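Rhomboid protease GlpG (Haemophilus influenzae, PDB 2NR9) probably cleaves type-1 transmembrane domains within the membrane as a rhomboid-type serine protease, using a serine-histidine catalytic dyad. Local coordinates at residues S48-W51 / R52-S55; G77-I80 / E81-F84; S86-L89 / L90-V94; L173-G176 / L177-F181. The protein carries 2 engineered substitutions. One frame throughout, in Å; residues are numbered along the deposited sequence. Where two conformers were deposited one is given.

The four contacts follow one another along the chain, each made by neighbouring turns of one continuous stretch, and all fall inside the rhomboid domain. Contact 1 shapes the predicted periplasmic segment at short helix 52-55 and touches contact 3 through I54, which meets Y93 and V94; their centres are about 17 Å apart. Contact 2 ends helix 63-84, and contact 3 starts helix 86-108 just beyond, so these two touch, with centres about 10 Å apart. Contact 4 lies on helix 166-191, which carries the catalytic H169. Helices 63-84 and 86-108 are thus tied where one ends and the next begins, and helix 86-108 also packs on helix 166-191.

Contact 1 of 4, residues S48-W51 / R52-S55; sequences SEVW and RYIS. With PA6 ((R)-2-(formyloxy)-3-(phosphonooxy)propyl pentanoate), chain B.
R52 runs side by side with E49 and W51, pointing the same way, and its side chain can be followed atom by atom. CB sits 3.1 Å from E49 O, the same carbonyl that R52 N bonds at 3.0 Å to close a type I turn from E49 to R52. CG then passes over one face of the W51 indole, 3.4 Å from W51 NE1, while CD lies 3.6 Å from E49 CB. From CG to NE the chain is extended, with chi2 at 180°, and this carries the guanidinium toward the E49 carboxylate, with which it is modelled nearly coplanar as a salt bridge; E49 OE1 and R52 NE are too close for this geometry to be trusted. At the tip, NH1 and NH2 bond the carbonyls of H39 and Y36, and the Y36 ring adds a cation-pi contact.

Beyond the turn, W51 O takes S55 N at 2.7 Å and I54 N at 2.9 Å, starting a short, weakly bonded helix. S55 CB lies 3.5 Å from PA6 C33, at the lipid pocket.

W51 followed by R52 is consistent with the WR motif of the rhomboid L1 loop. W51 NE1 and S55 OG bond the carbonyls of L37 and M38, tying W51 and helix 52-55 to the end of helix 31-38, while I54 rests against helix 86-108.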
loop_
_atom_site.group_PDB
_atom_site.type_symbol
_atom_site.label_atom_id
_atom_site.label_comp_id
_atom_site.label_asym_id
_atom_site.label_seq_id
_atom_site.Cartn_x
_atom_site.Cartn_y
_atom_site.Cartn_z
ATOM N N SER A 48 -22.271 -4.315 3.903
ATOM C CA SER A 48 -22.795 -3.029 3.458
ATOM C C SER A 48 -21.979 -1.865 4.013
ATOM O O SER A 48 -22.078 -0.735 3.522
ATOM C CB SER A 48 -24.260 -2.879 3.863
ATOM O OG SER A 48 -24.393 -2.831 5.275
ATOM N N GLU A 49 -21.214 -2.133 5.066
ATOM C CA GLU A 49 -20.354 -1.118 5.665
ATOM C C GLU A 49 -19.103 -0.978 4.799
ATOM O O GLU A 49 -18.019 -1.453 5.150
ATOM C CB GLU A 49 -20.020 -1.489 7.112
ATOM C CG GLU A 49 -21.273 -1.637 7.981
ATOM C CD GLU A 49 -20.974 -1.969 9.433
ATOM O OE1 GLU A 49 -19.801 -2.238 9.767
ATOM O OE2 GLU A 49 -21.924 -1.963 10.243
ATOM N N VAL A 50 -19.280 -0.288 3.674
ATOM C CA VAL A 50 -18.265 -0.151 2.619
ATOM C C VAL A 50 -16.892 0.435 2.972
ATOM O O VAL A 50 -15.920 0.189 2.256
ATOM C CB VAL A 50 -18.838 0.579 1.379
ATOM C CG1 VAL A 50 -17.731 0.892 0.384
ATOM C CG2 VAL A 50 -19.931 -0.259 0.727
ATOM N N TRP A 51 -16.809 1.247 4.020
ATOM C CA TRP A 51 -15.507 1.805 4.417
ATOM C C TRP A 51 -14.583 0.676 4.860
ATOM O O TRP A 51 -13.356 0.758 4.716
ATOM C CB TRP A 51 -15.666 2.823 5.548
ATOM C CG TRP A 51 -16.226 2.231 6.802
ATOM C CD1 TRP A 51 -15.527 1.625 7.807
ATOM C CD2 TRP A 51 -17.609 2.164 7.178
ATOM N NE1 TRP A 51 -16.390 1.179 8.783
ATOM C CE2 TRP A 51 -17.674 1.499 8.419
ATOM C CE3 TRP A 51 -18.797 2.595 6.580
ATOM C CZ2 TRP A 51 -18.881 1.260 9.077
ATOM C CZ3 TRP A 51 -19.998 2.360 7.237
ATOM C CH2 TRP A 51 -20.029 1.698 8.471
ATOM N N ARG A 52 -15.191 -0.392 5.372
ATOM C CA ARG A 52 -14.460 -1.548 5.884
ATOM C C ARG A 52 -13.558 -2.235 4.855
ATOM O O ARG A 52 -12.582 -2.884 5.217
ATOM C CB ARG A 52 -15.429 -2.558 6.492
ATOM C CG ARG A 52 -16.121 -2.073 7.741
ATOM C CD ARG A 52 -17.075 -3.134 8.275
ATOM N NE ARG A 52 -17.675 -2.745 9.545
ATOM C CZ ARG A 52 -17.055 -2.844 10.715
ATOM N NH1 ARG A 52 -15.789 -3.236 10.761
ATOM N NH2 ARG A 52 -17.676 -2.493 11.829
ATOM N N TYR A 53 -13.901 -2.117 3.579
ATOM C CA TYR A 53 -13.080 -2.704 2.519
ATOM C C TYR A 53 -11.739 -1.990 2.371
ATOM O O TYR A 53 -10.819 -2.511 1.737
ATOM C CB TYR A 53 -13.830 -2.683 1.181
ATOM C CG TYR A 53 -15.062 -3.542 1.184
ATOM C CD1 TYR A 53 -16.324 -2.979 1.318
ATOM C CD2 TYR A 53 -14.960 -4.925 1.158
ATOM C CE1 TYR A 53 -17.458 -3.772 1.360
ATOM C CE2 TYR A 53 -16.081 -5.726 1.198
ATOM C CZ TYR A 53 -17.329 -5.145 1.300
ATOM O OH TYR A 53 -18.444 -5.942 1.347
ATOM N N ILE A 54 -11.628 -0.808 2.975
ATOM C CA ILE A 54 -10.429 0.011 2.852
ATOM C C ILE A 54 -9.817 0.388 4.209
ATOM O O ILE A 54 -8.597 0.402 4.360
ATOM C CB ILE A 54 -10.739 1.336 2.095
ATOM C CG1 ILE A 54 -11.562 1.063 0.832
ATOM C CG2 ILE A 54 -9.459 2.087 1.765
ATOM C CD1 ILE A 54 -10.875 0.171 -0.168
ATOM N N SER A 55 -10.674 0.664 5.195
ATOM C CA SER A 55 -10.231 1.178 6.498
ATOM C C SER A 55 -9.222 0.324 7.258
ATOM O O SER A 55 -8.448 0.844 8.055
ATOM C CB SER A 55 -11.425 1.529 7.396
ATOM O OG SER A 55 -12.236 0.390 7.668
HETATM O O32 PA6 B . -14.148 5.220 8.751
HETATM C C31 PA6 B . -13.033 5.533 8.364
HETATM C C32 PA6 B . -12.792 5.857 6.908
HETATM C C33 PA6 B . -11.852 4.825 6.297
HETATM C C34 PA6 B . -11.847 4.921 4.776
HETATM C C35 PA6 B . -10.882 5.987 4.304
HETATM O O31 PA6 B . -11.940 5.588 9.328
HETATM C C3 PA6 B . -11.216 6.800 9.544
HETATM C C2 PA6 B . -11.997 7.722 10.477
HETATM O O21 PA6 B . -11.519 7.581 11.814
HETATM C C21 PA6 B . -10.552 8.532 12.342
HETATM O O22 PA6 B . -10.921 9.437 13.073
HETATM C C1 PA6 B . -11.810 9.166 10.033
HETATM O O11 PA6 B . -11.068 9.196 8.817
HETATM P P PA6 B . -11.727 9.822 7.491
HETATM O O13 PA6 B . -10.638 9.708 6.449
HETATM O O14 PA6 B . -12.931 8.944 7.241
HETATM O O12 PA6 B . -12.063 11.240 7.888
#

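Contact 2 of 4, residues G77-I80 / E81-F84; sequences GGMI and ERTF
M79 O is gripped twice by T83: by its hydroxyl OG1 at 2.7 Å, and more weakly by its amide N at 2.9 Å, with an N-H...O angle of only 125°. The hydroxyl reaches back one turn because OG1 stands beside the backbone N, anti to the carbonyl carbon (chi1 -52°). It is a clear case of a threonine side chain bonding a helix carbonyl four residues earlier, here in the last turn of helix 63-84. I80 O closes the turn with a 2.7 Å bond from F84 N.

R82 uses the bare backbone at G78. Its chain bends at chi3 (-74°) and lays one face of the guanidinium over G78 O, which lies 3.5 Å above that plane, while NH2 comes within 3.7 Å of M79 CA. On another flank, I80 CG2 meets F84 CD1 at 4.0 Å.

Buried E81 points its carboxylate out of the turn: OE2 bonds S86 OG and I11 N, and OE1 bonds T12 OG1. Through these partners the end of helix 63-84 is joined to the starts of helices 10-27 and 86-108. I80 and F84 pack on helix 116-131, where the F84 ring meets Y125 edge-to-face.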
loop_
_atom_site.group_PDB
_atom_site.type_symbol
_atom_site.label_atom_id
_atom_site.label_comp_id
_atom_site.label_asym_id
_atom_site.label_seq_id
_atom_site.Cartn_x
_atom_site.Cartn_y
_atom_site.Cartn_z
ATOM N N GLY A 77 5.159 6.049 -2.207
ATOM C CA GLY A 77 3.837 6.594 -2.458
ATOM C C GLY A 77 4.028 8.025 -2.934
ATOM O O GLY A 77 3.334 8.496 -3.845
ATOM N N GLY A 78 5.014 8.700 -2.344
ATOM C CA GLY A 78 5.362 10.072 -2.719
ATOM C C GLY A 78 5.898 10.155 -4.138
ATOM O O GLY A 78 5.501 11.032 -4.905
ATOM N N MET A 79 6.824 9.259 -4.486
ATOM C CA MET A 79 7.338 9.205 -5.858
ATOM C C MET A 79 6.190 9.122 -6.848
ATOM O O MET A 79 6.175 9.833 -7.849
ATOM C CB MET A 79 8.250 7.998 -6.069
ATOM C CG MET A 79 9.602 8.098 -5.417
ATOM S SD MET A 79 10.663 6.746 -5.957
ATOM C CE MET A 79 12.081 6.986 -4.875
ATOM N N ILE A 80 5.261 8.201 -6.595
ATOM C CA ILE A 80 4.101 8.015 -7.471
ATOM C C ILE A 80 3.282 9.291 -7.579
ATOM O O ILE A 80 2.947 9.734 -8.677
ATOM C CB ILE A 80 3.184 6.858 -6.982
ATOM C CG1 ILE A 80 3.904 5.516 -7.112
ATOM C CG2 ILE A 80 1.883 6.830 -7.780
ATOM C CD1 ILE A 80 3.047 4.323 -6.720
ATOM N N GLU A 81 2.967 9.891 -6.439
ATOM C CA GLU A 81 2.182 11.116 -6.446
ATOM C C GLU A 81 2.868 12.234 -7.230
ATOM O O GLU A 81 2.248 12.882 -8.071
ATOM C CB GLU A 81 1.873 11.581 -5.028
ATOM C CG GLU A 81 1.035 12.841 -4.992
ATOM C CD GLU A 81 0.327 13.017 -3.678
ATOM O OE1 GLU A 81 0.799 12.453 -2.674
ATOM O OE2 GLU A 81 -0.706 13.716 -3.648
ATOM N N ARG A 82 4.151 12.447 -6.962
ATOM C CA ARG A 82 4.901 13.509 -7.629
ATOM C C ARG A 82 5.167 13.216 -9.099
ATOM O O ARG A 82 5.398 14.128 -9.885
ATOM C CB ARG A 82 6.217 13.785 -6.900
ATOM C CG ARG A 82 6.059 14.555 -5.603
ATOM C CD ARG A 82 7.413 14.855 -4.951
ATOM N NE ARG A 82 8.016 13.671 -4.337
ATOM C CZ ARG A 82 8.940 12.909 -4.913
ATOM N NH1 ARG A 82 9.395 13.211 -6.123
ATOM N NH2 ARG A 82 9.426 11.855 -4.270
ATOM N N THR A 83 5.088 11.949 -9.481
ATOM C CA THR A 83 5.387 11.568 -10.851
ATOM C C THR A 83 4.148 11.356 -11.737
ATOM O O THR A 83 4.131 11.788 -12.896
ATOM C CB THR A 83 6.311 10.342 -10.900
ATOM O OG1 THR A 83 7.463 10.583 -10.082
ATOM C CG2 THR A 83 6.752 10.063 -12.322
ATOM N N PHE A 84 3.099 10.747 -11.185
ATOM C CA PHE A 84 1.889 10.454 -11.973
ATOM C C PHE A 84 0.617 11.192 -11.517
ATOM O O PHE A 84 -0.435 11.064 -12.144
ATOM C CB PHE A 84 1.616 8.949 -12.001
ATOM C CG PHE A 84 2.812 8.125 -12.352
ATOM C CD1 PHE A 84 3.558 7.514 -11.363
ATOM C CD2 PHE A 84 3.203 7.970 -13.672
ATOM C CE1 PHE A 84 4.665 6.762 -11.678
ATOM C CE2 PHE A 84 4.319 7.225 -13.993
ATOM C CZ PHE A 84 5.042 6.609 -12.995
#

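Contact 3 of 4, residues S86-L89 / L90-V94; sequences SVKL and LMLYV
Residues S86 to V94 form the opening turns of helix 86-108, part of a predicted transmembrane helix in the rhomboid bundle, and regular alpha-helical bonds join their two halves. L90 N reaches S86 O at 3.0 Å, M91 N reaches V87 O at 2.8 Å, and Y93 N reaches L89 O at 2.9 Å. The M91 bond is nearly straight, with an N-H...O angle of 168°; that of Y93 is more bent, at 152°.

The side chains fan out around this frame to quite different surroundings. K88 leaves the backbone extended but curls at its second and third torsions, both 65°, and NZ ends in a salt bridge with D183 of helix 166-191 beside a bound PQE chain. L89 is buried against helices 10-27 and 63-84. Y93 sets its CB 3.4 Å from L89 O and sends its ring away from this turn, and its OH bonds T57 OG1.

V87 and M91 stay on the surface and run side by side. The methionine is fully extended beyond CG, which passes 3.3 Å from V87 O. Its SD then follows the valine at 3.9 Å from V87 CG1, and the terminal methyl CE closes to 3.5 Å from that same CG1.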
loop_
_atom_site.group_PDB
_atom_site.type_symbol
_atom_site.label_atom_id
_atom_site.label_comp_id
_atom_site.label_asym_id
_atom_site.label_seq_id
_atom_site.Cartn_x
_atom_site.Cartn_y
_atom_site.Cartn_z
ATOM N N SER A 86 -1.853 12.980 -7.965
ATOM C CA SER A 86 -2.517 12.609 -6.724
ATOM C C SER A 86 -3.679 11.638 -6.933
ATOM O O SER A 86 -3.977 10.824 -6.060
ATOM C CB SER A 86 -2.992 13.859 -5.982
ATOM O OG SER A 86 -1.894 14.696 -5.654
ATOM N N VAL A 87 -4.350 11.741 -8.076
ATOM C CA VAL A 87 -5.472 10.854 -8.370
ATOM C C VAL A 87 -4.980 9.411 -8.500
ATOM O O VAL A 87 -5.572 8.478 -7.939
ATOM C CB VAL A 87 -6.199 11.274 -9.662
ATOM C CG1 VAL A 87 -7.179 10.205 -10.088
ATOM C CG2 VAL A 87 -6.902 12.608 -9.467
ATOM N N LYS A 88 -3.868 9.249 -9.204
ATOM C CA LYS A 88 -3.258 7.946 -9.404
ATOM C C LYS A 88 -2.950 7.266 -8.070
ATOM O O LYS A 88 -3.260 6.090 -7.879
ATOM C CB LYS A 88 -1.975 8.088 -10.233
ATOM C CG LYS A 88 -1.238 6.780 -10.483
ATOM C CD LYS A 88 -2.060 5.840 -11.350
ATOM C CE LYS A 88 -2.251 6.413 -12.750
ATOM N NZ LYS A 88 -3.153 5.562 -13.580
ATOM N N LEU A 89 -2.331 8.003 -7.153
ATOM C CA LEU A 89 -1.997 7.449 -5.842
ATOM C C LEU A 89 -3.261 7.091 -5.054
ATOM O O LEU A 89 -3.370 5.992 -4.494
ATOM C CB LEU A 89 -1.142 8.426 -5.038
ATOM C CG LEU A 89 -0.766 7.924 -3.638
ATOM C CD1 LEU A 89 0.020 6.607 -3.722
ATOM C CD2 LEU A 89 0.014 8.976 -2.876
ATOM N N LEU A 90 -4.229 8.006 -5.045
ATOM C CA LEU A 90 -5.469 7.787 -4.315
ATOM C C LEU A 90 -6.124 6.501 -4.831
ATOM O O LEU A 90 -6.500 5.635 -4.046
ATOM C CB LEU A 90 -6.420 8.975 -4.496
ATOM C CG LEU A 90 -7.267 9.380 -3.278
ATOM C CD1 LEU A 90 -8.470 10.220 -3.711
ATOM C CD2 LEU A 90 -7.718 8.172 -2.474
ATOM N N MET A 91 -6.210 6.374 -6.159
ATOM C CA MET A 91 -6.785 5.191 -6.823
ATOM C C MET A 91 -6.054 3.891 -6.492
ATOM O O MET A 91 -6.683 2.880 -6.165
ATOM C CB MET A 91 -6.814 5.385 -8.346
ATOM C CG MET A 91 -7.914 6.310 -8.854
ATOM S SD MET A 91 -7.921 6.412 -10.666
ATOM C CE MET A 91 -9.314 7.504 -10.945
ATOM N N LEU A 92 -4.741 3.881 -6.678
ATOM C CA LEU A 92 -3.962 2.703 -6.329
ATOM C C LEU A 92 -4.253 2.338 -4.872
ATOM O O LEU A 92 -4.420 1.163 -4.538
ATOM C CB LEU A 92 -2.464 2.980 -6.490
ATOM C CG LEU A 92 -1.860 3.061 -7.894
ATOM C CD1 LEU A 92 -0.519 3.778 -7.851
ATOM C CD2 LEU A 92 -1.711 1.670 -8.494
ATOM N N TYR A 93 -4.384 3.349 -4.014
ATOM C CA TYR A 93 -4.649 3.099 -2.585
ATOM C C TYR A 93 -6.002 2.434 -2.329
ATOM O O TYR A 93 -6.093 1.443 -1.589
ATOM C CB TYR A 93 -4.532 4.387 -1.758
ATOM C CG TYR A 93 -5.110 4.250 -0.367
ATOM C CD1 TYR A 93 -4.416 3.577 0.637
ATOM C CD2 TYR A 93 -6.369 4.754 -0.067
ATOM C CE1 TYR A 93 -4.964 3.418 1.906
ATOM C CE2 TYR A 93 -6.924 4.604 1.202
ATOM C CZ TYR A 93 -6.219 3.938 2.182
ATOM O OH TYR A 93 -6.768 3.797 3.442
ATOM N N VAL A 94 -7.058 3.019 -2.882
ATOM C CA VAL A 94 -8.389 2.488 -2.700
ATOM C C VAL A 94 -8.488 1.053 -3.226
ATOM O O VAL A 94 -8.981 0.162 -2.536
ATOM C CB VAL A 94 -9.463 3.375 -3.395
ATOM C CG1 VAL A 94 -10.814 2.704 -3.331
ATOM C CG2 VAL A 94 -9.531 4.754 -2.740
#

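Contact 4 of 4, residues L173-G176 / L177-F181; sequences LIVG and LIWGF. With PQE (3,6,12,15,18,21,24-heptaoxahexatriacontan-1-ol), chain E.
The PQE detergent chain runs along helix 166-191, where I174, I178 and W179 belong to its pocket. This helix carries the catalytic H169, and G176 seven residues later is consistent with the glycine that ends the AHxxGxxxG signature of rhomboids.

W179 meets the detergent with its ring face and its NE1. With CG anti to the backbone N (chi1 -155°), the indole swings away from the preceding turn so that one face meets PQE, whose C55 comes 3.6 Å from W179 CD1 and whose ether O71 stands 3.8 Å above the ring plane, toward the rim. NE1 makes a weak hydrogen bond of 3.3 Å to the terminal hydroxyl oxygen O47 of PQE; the detergent is also hydrogen-bonded to D183 OD1. V175 CG1 meets the indole from the edge, 4.2 Å from W179 CE3. I174 and I178, one turn apart, lie side by side: I174 CG2 touches I178 CD1 at 3.7 Å, and that methyl continues to PQE C67 at 3.8 Å.

L177 turns elsewhere, its CG 3.2 Å from L173 O and its CD1 4.0 Å from L173 CG. Backbone bonds such as G180 N to G176 O keep the helix regular.

V175 and W179 face helix 86-108, through I99 and through K88, L92 and V95 respectively, while L177 packs on F127 and I128 of helix 116-131.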
loop_
_atom_site.group_PDB
_atom_site.type_symbol
_atom_site.label_atom_id
_atom_site.label_comp_id
_atom_site.label_asym_id
_atom_site.label_seq_id
_atom_site.Cartn_x
_atom_site.Cartn_y
_atom_site.Cartn_z
ATOM N N LEU A 173 1.606 -6.759 -4.550
ATOM C CA LEU A 173 2.642 -6.675 -5.565
ATOM C C LEU A 173 2.025 -6.890 -6.944
ATOM O O LEU A 173 2.301 -6.145 -7.889
ATOM C CB LEU A 173 3.700 -7.742 -5.298
ATOM C CG LEU A 173 4.972 -7.719 -6.134
ATOM C CD1 LEU A 173 5.685 -6.381 -5.972
ATOM C CD2 LEU A 173 5.881 -8.877 -5.734
ATOM N N ILE A 174 1.156 -7.889 -7.036
ATOM C CA ILE A 174 0.512 -8.243 -8.292
ATOM C C ILE A 174 -0.358 -7.113 -8.820
ATOM O O ILE A 174 -0.334 -6.803 -10.013
ATOM C CB ILE A 174 -0.314 -9.544 -8.151
ATOM C CG1 ILE A 174 0.623 -10.741 -7.961
ATOM C CG2 ILE A 174 -1.193 -9.755 -9.372
ATOM C CD1 ILE A 174 -0.092 -12.092 -7.900
ATOM N N VAL A 175 -1.127 -6.493 -7.932
ATOM C CA VAL A 175 -1.940 -5.353 -8.327
ATOM C C VAL A 175 -1.043 -4.270 -8.918
ATOM O O VAL A 175 -1.342 -3.710 -9.968
ATOM C CB VAL A 175 -2.711 -4.760 -7.135
ATOM C CG1 VAL A 175 -3.281 -3.378 -7.493
ATOM C CG2 VAL A 175 -3.815 -5.714 -6.682
ATOM N N GLY A 176 0.056 -3.974 -8.228
ATOM C CA GLY A 176 0.975 -2.928 -8.667
ATOM C C GLY A 176 1.635 -3.250 -9.992
ATOM O O GLY A 176 1.698 -2.405 -10.886
ATOM N N LEU A 177 2.125 -4.477 -10.120
ATOM C CA LEU A 177 2.780 -4.913 -11.351
ATOM C C LEU A 177 1.848 -4.834 -12.566
ATOM O O LEU A 177 2.239 -4.342 -13.623
ATOM C CB LEU A 177 3.343 -6.331 -11.198
ATOM C CG LEU A 177 4.497 -6.542 -10.210
ATOM C CD1 LEU A 177 4.823 -8.024 -10.078
ATOM C CD2 LEU A 177 5.727 -5.762 -10.633
ATOM N N ILE A 178 0.623 -5.331 -12.416
ATOM C CA ILE A 178 -0.349 -5.298 -13.516
ATOM C C ILE A 178 -0.761 -3.868 -13.862
ATOM O O ILE A 178 -0.815 -3.500 -15.036
ATOM C CB ILE A 178 -1.614 -6.136 -13.202
ATOM C CG1 ILE A 178 -1.258 -7.621 -13.090
ATOM C CG2 ILE A 178 -2.675 -5.939 -14.283
ATOM C CD1 ILE A 178 -2.436 -8.513 -12.666
ATOM N N TRP A 179 -1.024 -3.057 -12.839
ATOM C CA TRP A 179 -1.454 -1.686 -13.067
ATOM C C TRP A 179 -0.365 -0.901 -13.795
ATOM O O TRP A 179 -0.639 -0.198 -14.764
ATOM C CB TRP A 179 -1.794 -0.997 -11.744
ATOM C CG TRP A 179 -2.759 0.139 -11.895
ATOM C CD1 TRP A 179 -2.731 1.114 -12.850
ATOM C CD2 TRP A 179 -3.793 0.515 -10.969
ATOM N NE1 TRP A 179 -3.739 2.023 -12.628
ATOM C CE2 TRP A 179 -4.396 1.686 -11.472
ATOM C CE3 TRP A 179 -4.290 -0.047 -9.784
ATOM C CZ2 TRP A 179 -5.482 2.302 -10.838
ATOM C CZ3 TRP A 179 -5.367 0.568 -9.155
ATOM C CH2 TRP A 179 -5.951 1.730 -9.685
ATOM N N GLY A 180 0.874 -1.047 -13.331
ATOM C CA GLY A 180 2.014 -0.358 -13.927
ATOM C C GLY A 180 2.290 -0.773 -15.361
ATOM O O GLY A 180 2.717 0.042 -16.176
ATOM N N PHE A 181 2.086 -2.055 -15.660
ATOM C CA PHE A 181 2.274 -2.566 -17.013
ATOM C C PHE A 181 1.242 -1.924 -17.935
ATOM O O PHE A 181 1.558 -1.494 -19.049
ATOM C CB PHE A 181 2.125 -4.090 -17.039
ATOM C CG PHE A 181 2.384 -4.706 -18.389
ATOM C CD1 PHE A 181 3.654 -5.143 -18.733
ATOM C CD2 PHE A 181 1.359 -4.844 -19.313
ATOM C CE1 PHE A 181 3.902 -5.707 -19.982
ATOM C CE2 PHE A 181 1.601 -5.402 -20.563
ATOM C CZ PHE A 181 2.879 -5.829 -20.897
HETATM O O47 PQE E . -4.760 3.691 -15.299
HETATM C C68 PQE E . -5.821 2.729 -15.193
HETATM C C52 PQE E . -5.545 1.548 -16.120
HETATM O O70 PQE E . -6.219 0.381 -15.642
HETATM C C55 PQE E . -5.386 -0.399 -14.787
HETATM C C58 PQE E . -6.112 -1.679 -14.388
HETATM O O71 PQE E . -6.103 -1.809 -12.966
HETATM C C61 PQE E . -5.184 -2.810 -12.521
HETATM C C62 PQE E . -5.957 -3.917 -11.815
HETATM C C63 PQE E . -5.023 -4.973 -11.240
HETATM C C66 PQE E . -5.786 -5.918 -10.317
HETATM C C67 PQE E . -5.311 -7.353 -10.487
HETATM O O72 PQE E . -6.438 -8.226 -10.552
HETATM C C65 PQE E . -6.644 -8.926 -9.326
HETATM C C64 PQE E . -5.313 -9.464 -8.809
HETATM O O73 PQE E . -5.542 -10.196 -7.605
HETATM C C60 PQE E . -4.375 -10.897 -7.169
HETATM C C59 PQE E . -4.769 -11.905 -6.094
HETATM O O74 PQE E . -4.721 -13.227 -6.627
HETATM C C57 PQE E . -3.385 -13.725 -6.670
HETATM C C56 PQE E . -3.200 -14.770 -5.578
HETATM O O75 PQE E . -2.215 -14.331 -4.645
HETATM C C54 PQE E . -2.369 -14.977 -3.383
HETATM C C53 PQE E . -1.053 -15.631 -2.975
HETATM O O76 PQE E . -1.201 -16.203 -1.677
HETATM C C51 PQE E . -0.096 -17.032 -1.329
HETATM C C50 PQE E . 0.132 -16.966 0.177
HETATM C C49 PQE E . 1.607 -17.158 0.508
HETATM C C48 PQE E . 1.791 -18.218 1.590
HETATM C C47 PQE E . 2.825 -19.259 1.172
HETATM C C46 PQE E . 3.418 -19.965 2.388
HETATM C C45 PQE E . 2.772 -21.330 2.603
HETATM C C44 PQE E . 2.755 -21.703 4.083
HETATM C C43 PQE E . 2.497 -23.194 4.271
HETATM C C42 PQE E . 2.944 -23.659 5.654
HETATM C C41 PQE E . 4.311 -24.334 5.595
HETATM C C40 PQE E . 4.290 -25.677 6.292
#